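Local coordinates for uncharacterized protein lp_2664 (Lactobacillus plantarum WCFS1, PDB 2PJQ), which is of unknown function but belongs to the all-helical HD-domain family, whose members are typically metal-dependent phosphohydrolases, so it may act on phosphate esters, at residues T13-Y18 against A60-V65; D80-L85 against A97-I102; R40-L45 against L55-A60; H178-L183 against F209-K214. All coordinates share one frame; numbering follows the deposited sequence.

Contact 1: residues T13-Y18 against A60-V65; sequences TAIQTY and AWLHDV
Ile15 CG2 is the central bump of this contact, and the branched end of Leu62 is the hollow that receives it. The methyl lies 3.3 Å from Leu62 CG and at nearly the same range from both CD1 and CD2, so it rests against the fork and not on one methyl; the two side chains cross at about a right angle. On one flank CG2 also meets Trp61 CB at 4.0 Å. Beside this methyl, Gln16 covers one face of the Trp61 indole. Its CG is anti to the backbone N (chi1 -176°), and the extended chain then runs alongside the ring in the same direction. Gln16 CG stands 3.5 Å from the centroid of the six-membered ring, a CH-pi contact 20° off the normal. The amide plane is turned only 13° from that of the indole. Tyr18 closes the other end: Leu62 CD2 approaches Tyr18 CD2 at the ring edge, 4.1 Å away, and Val65 CG1 comes obliquely to Tyr18 CE2. Between Leu62 and Val65, His63 and Asp64 converge with His34 and Asp128 in what is probably the H...HD...D motif of HD domains, with no metal bound here. The interface itself is van der Waals and CH-pi in kind, with no polar bond between the segments, which suggests that helix 9-22 is held here by complementary shape and burial.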
loop_
_atom_site.group_PDB
_atom_site.type_symbol
_atom_site.label_atom_id
_atom_site.label_comp_id
_atom_site.label_asym_id
_atom_site.label_seq_id
_atom_site.Cartn_x
_atom_site.Cartn_y
_atom_site.Cartn_z
ATOM N N THR B 13 -22.745 -0.413 22.696
ATOM C CA THR B 13 -22.838 0.769 21.840
ATOM C C THR B 13 -21.823 1.819 22.263
ATOM O O THR B 13 -21.140 2.405 21.424
ATOM C CB THR B 13 -24.250 1.435 21.888
ATOM O OG1 THR B 13 -25.250 0.495 21.490
ATOM C CG2 THR B 13 -24.313 2.628 20.939
ATOM N N ALA B 14 -21.721 2.058 23.565
ATOM C CA ALA B 14 -20.782 3.063 24.068
ATOM C C ALA B 14 -19.378 2.754 23.590
ATOM O O ALA B 14 -18.690 3.625 23.059
ATOM C CB ALA B 14 -20.811 3.105 25.583
ATOM N N ILE B 15 -18.965 1.503 23.782
ATOM C CA ILE B 15 -17.646 1.035 23.382
ATOM C C ILE B 15 -17.435 1.247 21.894
ATOM O O ILE B 15 -16.321 1.582 21.459
ATOM C CB ILE B 15 -17.475 -0.477 23.684
ATOM C CG1 ILE B 15 -17.515 -0.705 25.190
ATOM C CG2 ILE B 15 -16.160 -0.993 23.107
ATOM C CD1 ILE B 15 -17.616 -2.122 25.557
ATOM N N GLN B 16 -18.500 1.024 21.117
ATOM C CA GLN B 16 -18.433 1.192 19.663
ATOM C C GLN B 16 -18.122 2.660 19.418
ATOM O O GLN B 16 -17.174 3.013 18.689
ATOM C CB GLN B 16 -19.769 0.848 19.014
ATOM C CG GLN B 16 -19.734 0.910 17.484
ATOM C CD GLN B 16 -21.119 0.816 16.845
ATOM O OE1 GLN B 16 -21.989 0.054 17.288
ATOM N NE2 GLN B 16 -21.323 1.588 15.790
ATOM N N THR B 17 -18.926 3.506 20.057
ATOM C CA THR B 17 -18.768 4.934 19.936
ATOM C C THR B 17 -17.368 5.287 20.328
ATOM O O THR B 17 -16.687 6.005 19.609
ATOM C CB THR B 17 -19.713 5.711 20.855
ATOM O OG1 THR B 17 -21.053 5.290 20.632
ATOM C CG2 THR B 17 -19.627 7.195 20.569
ATOM N N TYR B 18 -16.924 4.785 21.468
ATOM C CA TYR B 18 -15.578 5.094 21.910
ATOM C C TYR B 18 -14.527 4.707 20.867
ATOM O O TYR B 18 -13.665 5.516 20.491
ATOM C CB TYR B 18 -15.277 4.385 23.223
ATOM C CG TYR B 18 -13.957 4.801 23.808
ATOM C CD1 TYR B 18 -13.779 6.084 24.336
ATOM C CD2 TYR B 18 -12.862 3.943 23.769
ATOM C CE1 TYR B 18 -12.551 6.503 24.802
ATOM C CE2 TYR B 18 -11.620 4.353 24.233
ATOM C CZ TYR B 18 -11.473 5.636 24.745
ATOM O OH TYR B 18 -10.232 6.041 25.161
ATOM N N ALA B 60 -13.678 -6.864 20.134
ATOM C CA ALA B 60 -13.362 -6.674 18.722
ATOM C C ALA B 60 -13.172 -5.194 18.441
ATOM O O ALA B 60 -12.216 -4.788 17.793
ATOM C CB ALA B 60 -14.469 -7.221 17.866
ATOM N N TRP B 61 -14.102 -4.394 18.953
ATOM C CA TRP B 61 -14.082 -2.947 18.778
ATOM C C TRP B 61 -12.837 -2.335 19.379
ATOM O O TRP B 61 -12.228 -1.442 18.794
ATOM C CB TRP B 61 -15.292 -2.299 19.468
ATOM C CG TRP B 61 -16.613 -2.456 18.777
ATOM C CD1 TRP B 61 -17.732 -3.071 19.272
ATOM C CD2 TRP B 61 -16.964 -1.953 17.494
ATOM N NE1 TRP B 61 -18.769 -2.979 18.368
ATOM C CE2 TRP B 61 -18.324 -2.297 17.264
ATOM C CE3 TRP B 61 -16.268 -1.238 16.506
ATOM C CZ2 TRP B 61 -18.996 -1.953 16.088
ATOM C CZ3 TRP B 61 -16.937 -0.894 15.339
ATOM C CH2 TRP B 61 -18.290 -1.254 15.140
ATOM N N LEU B 62 -12.454 -2.837 20.547
ATOM C CA LEU B 62 -11.326 -2.284 21.287
ATOM C C LEU B 62 -9.899 -2.791 21.091
ATOM O O LEU B 62 -8.991 -2.272 21.724
ATOM C CB LEU B 62 -11.669 -2.322 22.784
ATOM C CG LEU B 62 -12.954 -1.603 23.241
ATOM C CD1 LEU B 62 -13.271 -1.990 24.681
ATOM C CD2 LEU B 62 -12.803 -0.092 23.120
ATOM N N HIS B 63 -9.658 -3.774 20.232
ATOM C CA HIS B 63 -8.276 -4.240 20.081
ATOM C C HIS B 63 -7.274 -3.214 19.552
ATOM O O HIS B 63 -6.185 -3.072 20.101
ATOM C CB HIS B 63 -8.166 -5.459 19.180
ATOM C CG HIS B 63 -6.757 -5.739 18.760
ATOM N ND1 HIS B 63 -6.376 -5.836 17.440
ATOM C CD2 HIS B 63 -5.617 -5.842 19.490
ATOM C CE1 HIS B 63 -5.063 -5.982 17.375
ATOM N NE2 HIS B 63 -4.579 -5.985 18.607
ATOM N N ASP B 64 -7.621 -2.526 18.472
ATOM C CA ASP B 64 -6.714 -1.556 17.895
ATOM C C ASP B 64 -6.530 -0.291 18.706
ATOM O O ASP B 64 -5.506 0.359 18.622
ATOM C CB ASP B 64 -7.181 -1.163 16.494
ATOM C CG ASP B 64 -6.966 -2.257 15.485
ATOM O OD1 ASP B 64 -5.977 -3.016 15.622
ATOM O OD2 ASP B 64 -7.774 -2.352 14.538
ATOM N N VAL B 65 -7.524 0.077 19.490
ATOM C CA VAL B 65 -7.483 1.315 20.278
ATOM C C VAL B 65 -6.316 1.348 21.166
ATOM O O VAL B 65 -5.825 2.450 21.570
ATOM C CB VAL B 65 -8.717 1.409 21.167
ATOM C CG1 VAL B 65 -8.476 2.303 22.364
ATOM C CG2 VAL B 65 -9.871 1.922 20.351
#

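Contact 2: residues D80-L85 against A97-I102; sequences DLIVQL and AIFAII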
loop_
_atom_site.group_PDB
_atom_site.type_symbol
_atom_site.label_atom_id
_atom_site.label_comp_id
_atom_site.label_asym_id
_atom_site.label_seq_id
_atom_site.Cartn_x
_atom_site.Cartn_y
_atom_site.Cartn_z
ATOM N N ASP B 80 -6.548 5.115 29.106
ATOM C CA ASP B 80 -7.689 5.872 28.594
ATOM C C ASP B 80 -8.905 4.963 28.497
ATOM O O ASP B 80 -9.980 5.304 28.976
ATOM C CB ASP B 80 -7.402 6.488 27.222
ATOM C CG ASP B 80 -6.777 7.878 27.322
ATOM O OD1 ASP B 80 -7.109 8.620 28.278
ATOM O OD2 ASP B 80 -5.967 8.234 26.435
ATOM N N LEU B 81 -8.731 3.795 27.890
ATOM C CA LEU B 81 -9.831 2.850 27.742
ATOM C C LEU B 81 -10.503 2.510 29.080
ATOM O O LEU B 81 -11.715 2.279 29.131
ATOM C CB LEU B 81 -9.345 1.561 27.060
ATOM C CG LEU B 81 -10.359 0.405 26.997
ATOM C CD1 LEU B 81 -11.572 0.810 26.160
ATOM C CD2 LEU B 81 -9.707 -0.827 26.413
ATOM N N ILE B 82 -9.732 2.468 30.162
ATOM C CA ILE B 82 -10.344 2.159 31.456
ATOM C C ILE B 82 -11.257 3.322 31.852
ATOM O O ILE B 82 -12.404 3.122 32.248
ATOM C CB ILE B 82 -9.285 1.921 32.587
ATOM C CG1 ILE B 82 -8.548 0.590 32.385
ATOM C CG2 ILE B 82 -9.977 1.821 33.923
ATOM C CD1 ILE B 82 -7.674 0.545 31.168
ATOM N N VAL B 83 -10.742 4.538 31.737
ATOM C CA VAL B 83 -11.527 5.715 32.062
ATOM C C VAL B 83 -12.865 5.568 31.357
ATOM O O VAL B 83 -13.903 5.894 31.920
ATOM C CB VAL B 83 -10.788 7.021 31.612
ATOM C CG1 VAL B 83 -11.679 8.243 31.771
ATOM C CG2 VAL B 83 -9.530 7.208 32.463
ATOM N N GLN B 84 -12.849 5.037 30.139
ATOM C CA GLN B 84 -14.089 4.845 29.387
ATOM C C GLN B 84 -14.924 3.673 29.929
ATOM O O GLN B 84 -16.115 3.811 30.211
ATOM C CB GLN B 84 -13.788 4.608 27.903
ATOM C CG GLN B 84 -15.044 4.353 27.065
ATOM C CD GLN B 84 -16.105 5.436 27.271
ATOM O OE1 GLN B 84 -15.767 6.603 27.467
ATOM N NE2 GLN B 84 -17.387 5.052 27.219
ATOM N N LEU B 85 -14.305 2.512 30.054
ATOM C CA LEU B 85 -15.031 1.375 30.571
ATOM C C LEU B 85 -15.556 1.714 31.953
ATOM O O LEU B 85 -16.679 1.334 32.297
ATOM C CB LEU B 85 -14.127 0.158 30.637
ATOM C CG LEU B 85 -13.797 -0.480 29.290
ATOM C CD1 LEU B 85 -12.489 -1.257 29.441
ATOM C CD2 LEU B 85 -14.953 -1.380 28.824
ATOM N N ALA B 97 -12.037 -9.610 31.416
ATOM C CA ALA B 97 -12.238 -10.439 30.231
ATOM C C ALA B 97 -11.950 -9.739 28.899
ATOM O O ALA B 97 -11.707 -10.403 27.886
ATOM C CB ALA B 97 -13.659 -11.020 30.221
ATOM N N ILE B 98 -11.976 -8.409 28.911
ATOM C CA ILE B 98 -11.720 -7.611 27.723
ATOM C C ILE B 98 -10.225 -7.503 27.442
ATOM O O ILE B 98 -9.792 -7.582 26.299
ATOM C CB ILE B 98 -12.321 -6.207 27.896
ATOM C CG1 ILE B 98 -13.837 -6.338 28.041
ATOM C CG2 ILE B 98 -11.945 -5.302 26.714
ATOM C CD1 ILE B 98 -14.577 -5.036 28.270
ATOM N N PHE B 99 -9.422 -7.313 28.480
ATOM C CA PHE B 99 -7.989 -7.217 28.259
ATOM C C PHE B 99 -7.430 -8.592 28.029
ATOM O O PHE B 99 -6.447 -8.759 27.299
ATOM C CB PHE B 99 -7.307 -6.551 29.430
ATOM C CG PHE B 99 -7.534 -5.065 29.479
ATOM C CD1 PHE B 99 -6.778 -4.211 28.690
ATOM C CD2 PHE B 99 -8.513 -4.519 30.307
ATOM C CE1 PHE B 99 -6.991 -2.840 28.724
ATOM C CE2 PHE B 99 -8.731 -3.153 30.347
ATOM C CZ PHE B 99 -7.965 -2.309 29.552
ATOM N N ALA B 100 -8.096 -9.574 28.629
ATOM C CA ALA B 100 -7.720 -10.966 28.501
ATOM C C ALA B 100 -7.584 -11.276 27.025
ATOM O O ALA B 100 -6.671 -11.974 26.605
ATOM C CB ALA B 100 -8.783 -11.835 29.102
ATOM N N ILE B 101 -8.506 -10.738 26.236
ATOM C CA ILE B 101 -8.493 -10.952 24.800
ATOM C C ILE B 101 -7.459 -10.042 24.134
ATOM O O ILE B 101 -6.314 -10.414 23.915
ATOM C CB ILE B 101 -9.884 -10.662 24.194
ATOM C CG1 ILE B 101 -10.889 -11.704 24.687
ATOM C CG2 ILE B 101 -9.801 -10.666 22.665
ATOM C CD1 ILE B 101 -12.318 -11.415 24.303
ATOM N N ILE B 102 -7.893 -8.840 23.815
ATOM C CA ILE B 102 -7.054 -7.849 23.181
ATOM C C ILE B 102 -5.567 -8.039 23.415
ATOM O O ILE B 102 -4.807 -8.246 22.471
ATOM C CB ILE B 102 -7.447 -6.476 23.671
ATOM C CG1 ILE B 102 -8.953 -6.307 23.515
ATOM C CG2 ILE B 102 -6.708 -5.422 22.901
ATOM C CD1 ILE B 102 -9.451 -5.094 24.217
#
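Phe99 reaches from helix 92-102 to Leu81, Ile82 and Leu85 on helix 74-87, the two consecutive helices forming an antiparallel hairpin within the HD-domain helical bundle. The short segments run at 146° to each other with axes 12.8 Å apart, and here it is the ends of Phe99, Leu81, Ile82 and Leu85 that cross the space. Phe99 has CG anti to its carbonyl carbon (chi1 -75°), and from there the ring extends until CZ lies 3.3 Å from Ile82 CD1. Ile82 crosses the phenylalanine at about a right angle. Leu81 instead carries CG anti to the backbone N (chi1 173°) and meets the ring tip to tip, Leu81 CD2 being 3.9 Å from Phe99 CZ. Leu85 CD1 adds a looser approach to Phe99 CE2 at 4.3 Å. All three aliphatic groups come to the ring obliquely. An alanine in place of Phe99 would probably open a gap between the helices, leaving Ile82 CD1, Leu81 CD2 and Leu85 CD1 without their aromatic partner. The ring also meets that of His78. Next to Phe99 in the chain, Ile98 reaches Leu85, both buried, tip to tip, Leu85 CD2 lying 3.7 Å from Ile98 CD1.

Contact 3: residues R40-L45 against L55-A60; sequences RLARRL and LTLAAA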
loop_
_atom_site.group_PDB
_atom_site.type_symbol
_atom_site.label_atom_id
_atom_site.label_comp_id
_atom_site.label_asym_id
_atom_site.label_seq_id
_atom_site.Cartn_x
_atom_site.Cartn_y
_atom_site.Cartn_z
ATOM N N ARG B 40 -18.509 -6.881 11.825
ATOM C CA ARG B 40 -19.426 -7.718 11.069
ATOM C C ARG B 40 -18.951 -9.170 10.933
ATOM O O ARG B 40 -19.765 -10.086 10.850
ATOM C CB ARG B 40 -19.666 -7.064 9.707
ATOM C CG ARG B 40 -19.743 -7.992 8.513
ATOM C CD ARG B 40 -19.923 -7.146 7.261
ATOM N NE ARG B 40 -18.897 -6.110 7.165
ATOM C CZ ARG B 40 -18.860 -5.163 6.232
ATOM N NH1 ARG B 40 -19.800 -5.107 5.291
ATOM N NH2 ARG B 40 -17.883 -4.265 6.242
ATOM N N LEU B 41 -17.636 -9.374 10.920
ATOM C CA LEU B 41 -17.051 -10.722 10.832
ATOM C C LEU B 41 -17.146 -11.414 12.193
ATOM O O LEU B 41 -17.478 -12.598 12.281
ATOM C CB LEU B 41 -15.572 -10.649 10.424
ATOM C CG LEU B 41 -15.153 -10.468 8.964
ATOM C CD1 LEU B 41 -13.708 -9.999 8.919
ATOM C CD2 LEU B 41 -15.317 -11.778 8.200
ATOM N N ALA B 42 -16.839 -10.663 13.251
ATOM C CA ALA B 42 -16.879 -11.179 14.609
ATOM C C ALA B 42 -18.268 -11.694 14.907
ATOM O O ALA B 42 -18.434 -12.775 15.468
ATOM C CB ALA B 42 -16.515 -10.079 15.594
ATOM N N ARG B 43 -19.269 -10.915 14.508
ATOM C CA ARG B 43 -20.655 -11.269 14.761
ATOM C C ARG B 43 -21.051 -12.570 14.083
ATOM O O ARG B 43 -21.638 -13.434 14.713
ATOM C CB ARG B 43 -21.567 -10.124 14.330
ATOM C CG ARG B 43 -23.036 -10.305 14.700
ATOM C CD ARG B 43 -23.874 -9.188 14.072
ATOM N NE ARG B 43 -23.596 -7.887 14.670
ATOM C CZ ARG B 43 -24.063 -7.508 15.857
ATOM N NH1 ARG B 43 -24.834 -8.335 16.556
ATOM N NH2 ARG B 43 -23.746 -6.315 16.359
ATOM N N ARG B 44 -20.729 -12.740 12.810
ATOM C CA ARG B 44 -21.100 -13.992 12.173
ATOM C C ARG B 44 -20.397 -15.171 12.854
ATOM O O ARG B 44 -21.032 -16.159 13.227
ATOM C CB ARG B 44 -20.747 -13.999 10.686
ATOM C CG ARG B 44 -21.134 -15.321 10.057
ATOM C CD ARG B 44 -20.465 -15.608 8.744
ATOM N NE ARG B 44 -20.635 -17.024 8.436
ATOM C CZ ARG B 44 -20.097 -17.646 7.389
ATOM N NH1 ARG B 44 -19.343 -16.983 6.522
ATOM N NH2 ARG B 44 -20.307 -18.942 7.214
ATOM N N LEU B 45 -19.083 -15.049 13.008
ATOM C CA LEU B 45 -18.262 -16.088 13.626
ATOM C C LEU B 45 -18.702 -16.430 15.043
ATOM O O LEU B 45 -18.744 -17.599 15.412
ATOM C CB LEU B 45 -16.789 -15.650 13.639
ATOM C CG LEU B 45 -15.719 -16.356 12.786
ATOM C CD1 LEU B 45 -16.212 -16.697 11.374
ATOM C CD2 LEU B 45 -14.504 -15.432 12.722
ATOM N N LEU B 55 -19.361 -9.648 24.571
ATOM C CA LEU B 55 -17.988 -9.588 25.046
ATOM C C LEU B 55 -17.132 -9.546 23.791
ATOM O O LEU B 55 -16.189 -8.754 23.692
ATOM C CB LEU B 55 -17.630 -10.842 25.845
ATOM C CG LEU B 55 -16.395 -10.888 26.758
ATOM C CD1 LEU B 55 -16.006 -12.342 26.977
ATOM C CD2 LEU B 55 -15.230 -10.134 26.165
ATOM N N THR B 56 -17.475 -10.419 22.840
ATOM C CA THR B 56 -16.758 -10.551 21.576
ATOM C C THR B 56 -16.614 -9.237 20.821
ATOM O O THR B 56 -15.504 -8.771 20.581
ATOM C CB THR B 56 -17.463 -11.571 20.635
ATOM O OG1 THR B 56 -17.490 -12.858 21.255
ATOM C CG2 THR B 56 -16.717 -11.713 19.323
ATOM N N LEU B 57 -17.736 -8.637 20.446
ATOM C CA LEU B 57 -17.685 -7.402 19.679
ATOM C C LEU B 57 -16.952 -6.345 20.462
ATOM O O LEU B 57 -16.136 -5.614 19.901
ATOM C CB LEU B 57 -19.089 -6.912 19.330
ATOM C CG LEU B 57 -19.967 -7.968 18.677
ATOM C CD1 LEU B 57 -21.274 -7.341 18.252
ATOM C CD2 LEU B 57 -19.234 -8.573 17.487
ATOM N N ALA B 58 -17.251 -6.270 21.756
ATOM C CA ALA B 58 -16.620 -5.297 22.634
ATOM C C ALA B 58 -15.116 -5.414 22.438
ATOM O O ALA B 58 -14.458 -4.441 22.049
ATOM C CB ALA B 58 -16.992 -5.574 24.066
ATOM N N ALA B 59 -14.578 -6.613 22.664
ATOM C CA ALA B 59 -13.149 -6.829 22.501
ATOM C C ALA B 59 -12.760 -6.616 21.057
ATOM O O ALA B 59 -11.631 -6.236 20.771
ATOM C CB ALA B 59 -12.755 -8.238 22.951
ATOM N N ALA B 60 -13.678 -6.864 20.134
ATOM C CA ALA B 60 -13.362 -6.674 18.722
ATOM C C ALA B 60 -13.172 -5.194 18.441
ATOM O O ALA B 60 -12.216 -4.788 17.793
ATOM C CB ALA B 60 -14.469 -7.221 17.866
#
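Leu57 holds CG anti to its carbonyl carbon (chi1 -52°), and Arg43 sets CG anti to the backbone N; chi3 (-69°) then bends the arginine chain at NE and chi4 (-77°) sets CZ, where the guanidinium meets the leucine tip. Leu57 CD1 sits 3.2 Å above the guanidinium plane, over one face and offset toward the rim, where its nearest atom is Arg43 NH2 at 3.3 Å. The contact is van der Waals in kind, a methyl against the flat face of a charged group. The other leucine methyl turns inward, with Leu57 CD2 3.6 Å from Ala42 CB. That alanine methyl is shared: Thr56 CG2 lies 4.1 Å from Ala42 CB, and Ala60 CB meets the same atom at 4.2 Å. These small groups lie where the short axes come to 9.4 Å, in a nearly antiparallel pair. Thr56 OG1 is hydrogen-bonded to Asn52 O, and the threonine offers its methyl to the interface. Helices 32-49 and 53-62 thus form a helical hairpin within the HD domain, with helix 119-130 packed against Thr56 through Glu120 and Val123, helix 92-102 touching Leu55 and Ala59 through Ile101, and Asp220 of the second subunit reaching Arg40 and Leu41.

Contact 4: residues H178-L183 against F209-K214; sequences HFYEKL and FVDQFK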
loop_
_atom_site.group_PDB
_atom_site.type_symbol
_atom_site.label_atom_id
_atom_site.label_comp_id
_atom_site.label_asym_id
_atom_site.label_seq_id
_atom_site.Cartn_x
_atom_site.Cartn_y
_atom_site.Cartn_z
ATOM N N HIS B 178 6.623 -9.479 5.180
ATOM C CA HIS B 178 5.504 -9.606 6.097
ATOM C C HIS B 178 4.577 -10.749 5.708
ATOM O O HIS B 178 4.015 -11.412 6.575
ATOM C CB HIS B 178 4.722 -8.292 6.177
ATOM C CG HIS B 178 3.894 -8.175 7.415
ATOM N ND1 HIS B 178 4.361 -8.564 8.655
ATOM C CD2 HIS B 178 2.627 -7.743 7.609
ATOM C CE1 HIS B 178 3.414 -8.379 9.556
ATOM N NE2 HIS B 178 2.352 -7.883 8.949
ATOM N N PHE B 179 4.406 -10.981 4.409
ATOM C CA PHE B 179 3.552 -12.081 3.973
ATOM C C PHE B 179 4.232 -13.363 4.422
ATOM O O PHE B 179 3.626 -14.191 5.088
ATOM C CB PHE B 179 3.364 -12.084 2.450
ATOM C CG PHE B 179 2.573 -10.922 1.938
ATOM C CD1 PHE B 179 3.150 -9.669 1.823
ATOM C CD2 PHE B 179 1.238 -11.062 1.627
ATOM C CE1 PHE B 179 2.401 -8.567 1.402
ATOM C CE2 PHE B 179 0.482 -9.962 1.208
ATOM C CZ PHE B 179 1.070 -8.717 1.099
ATOM N N TYR B 180 5.505 -13.505 4.076
ATOM C CA TYR B 180 6.261 -14.689 4.454
ATOM C C TYR B 180 6.309 -14.850 5.959
ATOM O O TYR B 180 6.020 -15.926 6.480
ATOM C CB TYR B 180 7.691 -14.610 3.910
ATOM C CG TYR B 180 7.801 -14.894 2.428
ATOM C CD1 TYR B 180 7.382 -16.116 1.905
ATOM C CD2 TYR B 180 8.283 -13.922 1.539
ATOM C CE1 TYR B 180 7.428 -16.366 0.534
ATOM C CE2 TYR B 180 8.334 -14.163 0.164
ATOM C CZ TYR B 180 7.898 -15.384 -0.328
ATOM O OH TYR B 180 7.873 -15.610 -1.684
ATOM N N GLU B 181 6.668 -13.769 6.645
ATOM C CA GLU B 181 6.796 -13.751 8.102
ATOM C C GLU B 181 5.507 -13.880 8.908
ATOM O O GLU B 181 5.527 -14.370 10.044
ATOM C CB GLU B 181 7.501 -12.463 8.537
ATOM C CG GLU B 181 8.943 -12.384 8.109
ATOM C CD GLU B 181 9.578 -11.052 8.428
ATOM O OE1 GLU B 181 9.304 -10.491 9.512
ATOM O OE2 GLU B 181 10.374 -10.571 7.598
ATOM N N LYS B 182 4.392 -13.428 8.332
ATOM C CA LYS B 182 3.122 -13.453 9.039
ATOM C C LYS B 182 1.913 -13.855 8.210
ATOM O O LYS B 182 1.505 -15.009 8.238
ATOM C CB LYS B 182 2.877 -12.084 9.695
ATOM C CG LYS B 182 1.572 -11.988 10.493
ATOM C CD LYS B 182 1.611 -10.907 11.563
ATOM C CE LYS B 182 0.244 -10.705 12.189
ATOM N NZ LYS B 182 -0.566 -9.674 11.455
ATOM N N LEU B 183 1.345 -12.902 7.480
ATOM C CA LEU B 183 0.151 -13.118 6.652
ATOM C C LEU B 183 -0.066 -14.479 5.968
ATOM O O LEU B 183 -1.207 -14.936 5.857
ATOM C CB LEU B 183 0.077 -12.013 5.601
ATOM C CG LEU B 183 0.302 -10.629 6.213
ATOM C CD1 LEU B 183 0.093 -9.539 5.158
ATOM C CD2 LEU B 183 -0.647 -10.451 7.395
ATOM N N PHE B 209 0.273 -12.279 -5.571
ATOM C CA PHE B 209 0.853 -10.957 -5.416
ATOM C C PHE B 209 2.343 -11.015 -5.099
ATOM O O PHE B 209 3.136 -10.376 -5.784
ATOM C CB PHE B 209 0.109 -10.169 -4.332
ATOM C CG PHE B 209 0.691 -8.815 -4.069
ATOM C CD1 PHE B 209 0.619 -7.810 -5.026
ATOM C CD2 PHE B 209 1.355 -8.553 -2.877
ATOM C CE1 PHE B 209 1.207 -6.554 -4.798
ATOM C CE2 PHE B 209 1.947 -7.301 -2.640
ATOM C CZ PHE B 209 1.871 -6.303 -3.607
ATOM N N VAL B 210 2.730 -11.765 -4.067
ATOM C CA VAL B 210 4.143 -11.879 -3.701
ATOM C C VAL B 210 4.943 -12.538 -4.836
ATOM O O VAL B 210 6.127 -12.245 -5.050
ATOM C CB VAL B 210 4.313 -12.705 -2.410
ATOM C CG1 VAL B 210 5.777 -12.726 -1.964
ATOM C CG2 VAL B 210 3.441 -12.121 -1.330
ATOM N N ASP B 211 4.294 -13.431 -5.573
ATOM C CA ASP B 211 4.958 -14.100 -6.677
ATOM C C ASP B 211 5.102 -13.152 -7.863
ATOM O O ASP B 211 6.216 -12.873 -8.307
ATOM C CB ASP B 211 4.199 -15.382 -7.036
ATOM C CG ASP B 211 4.405 -16.483 -5.992
ATOM O OD1 ASP B 211 5.140 -16.233 -5.005
ATOM O OD2 ASP B 211 3.851 -17.590 -6.144
ATOM N N GLN B 212 3.993 -12.629 -8.367
ATOM C CA GLN B 212 4.072 -11.688 -9.477
ATOM C C GLN B 212 4.962 -10.483 -9.156
ATOM O O GLN B 212 5.553 -9.886 -10.053
ATOM C CB GLN B 212 2.679 -11.206 -9.864
ATOM C CG GLN B 212 2.055 -12.051 -10.942
ATOM C CD GLN B 212 3.002 -12.245 -12.097
ATOM O OE1 GLN B 212 3.664 -13.281 -12.205
ATOM N NE2 GLN B 212 3.097 -11.234 -12.963
ATOM N N PHE B 213 5.058 -10.125 -7.880
ATOM C CA PHE B 213 5.884 -8.996 -7.475
ATOM C C PHE B 213 7.376 -9.312 -7.643
ATOM O O PHE B 213 8.154 -8.451 -8.054
ATOM C CB PHE B 213 5.584 -8.608 -6.014
ATOM C CG PHE B 213 6.416 -7.456 -5.502
ATOM C CD1 PHE B 213 7.731 -7.655 -5.094
ATOM C CD2 PHE B 213 5.886 -6.169 -5.444
ATOM C CE1 PHE B 213 8.514 -6.587 -4.633
ATOM C CE2 PHE B 213 6.654 -5.093 -4.987
ATOM C CZ PHE B 213 7.970 -5.304 -4.579
ATOM N N LYS B 214 7.773 -10.543 -7.337
ATOM C CA LYS B 214 9.175 -10.928 -7.450
ATOM C C LYS B 214 9.519 -11.343 -8.865
ATOM O O LYS B 214 10.686 -11.335 -9.255
ATOM C CB LYS B 214 9.496 -12.047 -6.465
ATOM C CG LYS B 214 9.057 -11.683 -5.069
ATOM C CD LYS B 214 10.089 -12.017 -4.027
ATOM C CE LYS B 214 10.051 -13.469 -3.667
ATOM N NZ LYS B 214 10.975 -13.665 -2.531
#
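Phe179 lies against Val210 along its inner half and against Phe209 at its tip. Its CB is 3.8 Å from Val210 CG2, and at CG the same methyl is nearer still, 3.6 Å from Phe179 CG. CD1 and CD2 also border Val210 CG2, which stands over one face of the ring in a CH-pi contact, 4.0 Å from the centroid and 28° off the normal. Leu183 CD1, one turn along the same helix, lies over the opposite face, toward its rim. At the far end, Phe179 CZ comes 4.0 Å from Phe209 CD2. The two phenyl groups meet obliquely, their planes at 49°. Tyr180 carries the more exposed part of the contact: its CE2 lies 3.6 Å from Val210 CG1, and its OH is 3.6 Å from Lys214 CE, lysine and tyrosine reaching toward each other tip to tip. An alanine in place of Tyr180 would probably leave Val210 CG1 and the end of Lys214 without this partner and let the lysine swing more freely. Outside the pair, Phe184 meets the Tyr180 ring edge-to-face. Helices 175-183 and 204-219 run nearly antiparallel here, and Ile138 and Leu142 of helix 134-148 pack against both Phe179 and Phe209, while Ile138 of the second subunit also touches Phe209, so this corner of the all-helical fold adjoins the dimer interface.

How the contacts relate
Contacts 1, 2 and 3 form one continuous buried cluster, whereas contact 4 lies on the opposite side of the chain's centre, its own centre about 31 Å from that of contact 1, and is only partly buried. Helix 53-62 serves both contact 1 and contact 3, which share Ala60; Leu62 CD2 of contact 1 packs 3.4 Å from Leu81 CD1 of contact 2, and Ile101 joins contact 2 to contact 3. Chemistry follows position: contact 2 is wholly apolar, contacts 1 and 3 lay a glutamine or arginine beside their apolar centres, and contact 4 grades from paired phenylalanines to a tyrosine and lysine at its more exposed side. Contacts 3 and 4 both border the second subunit.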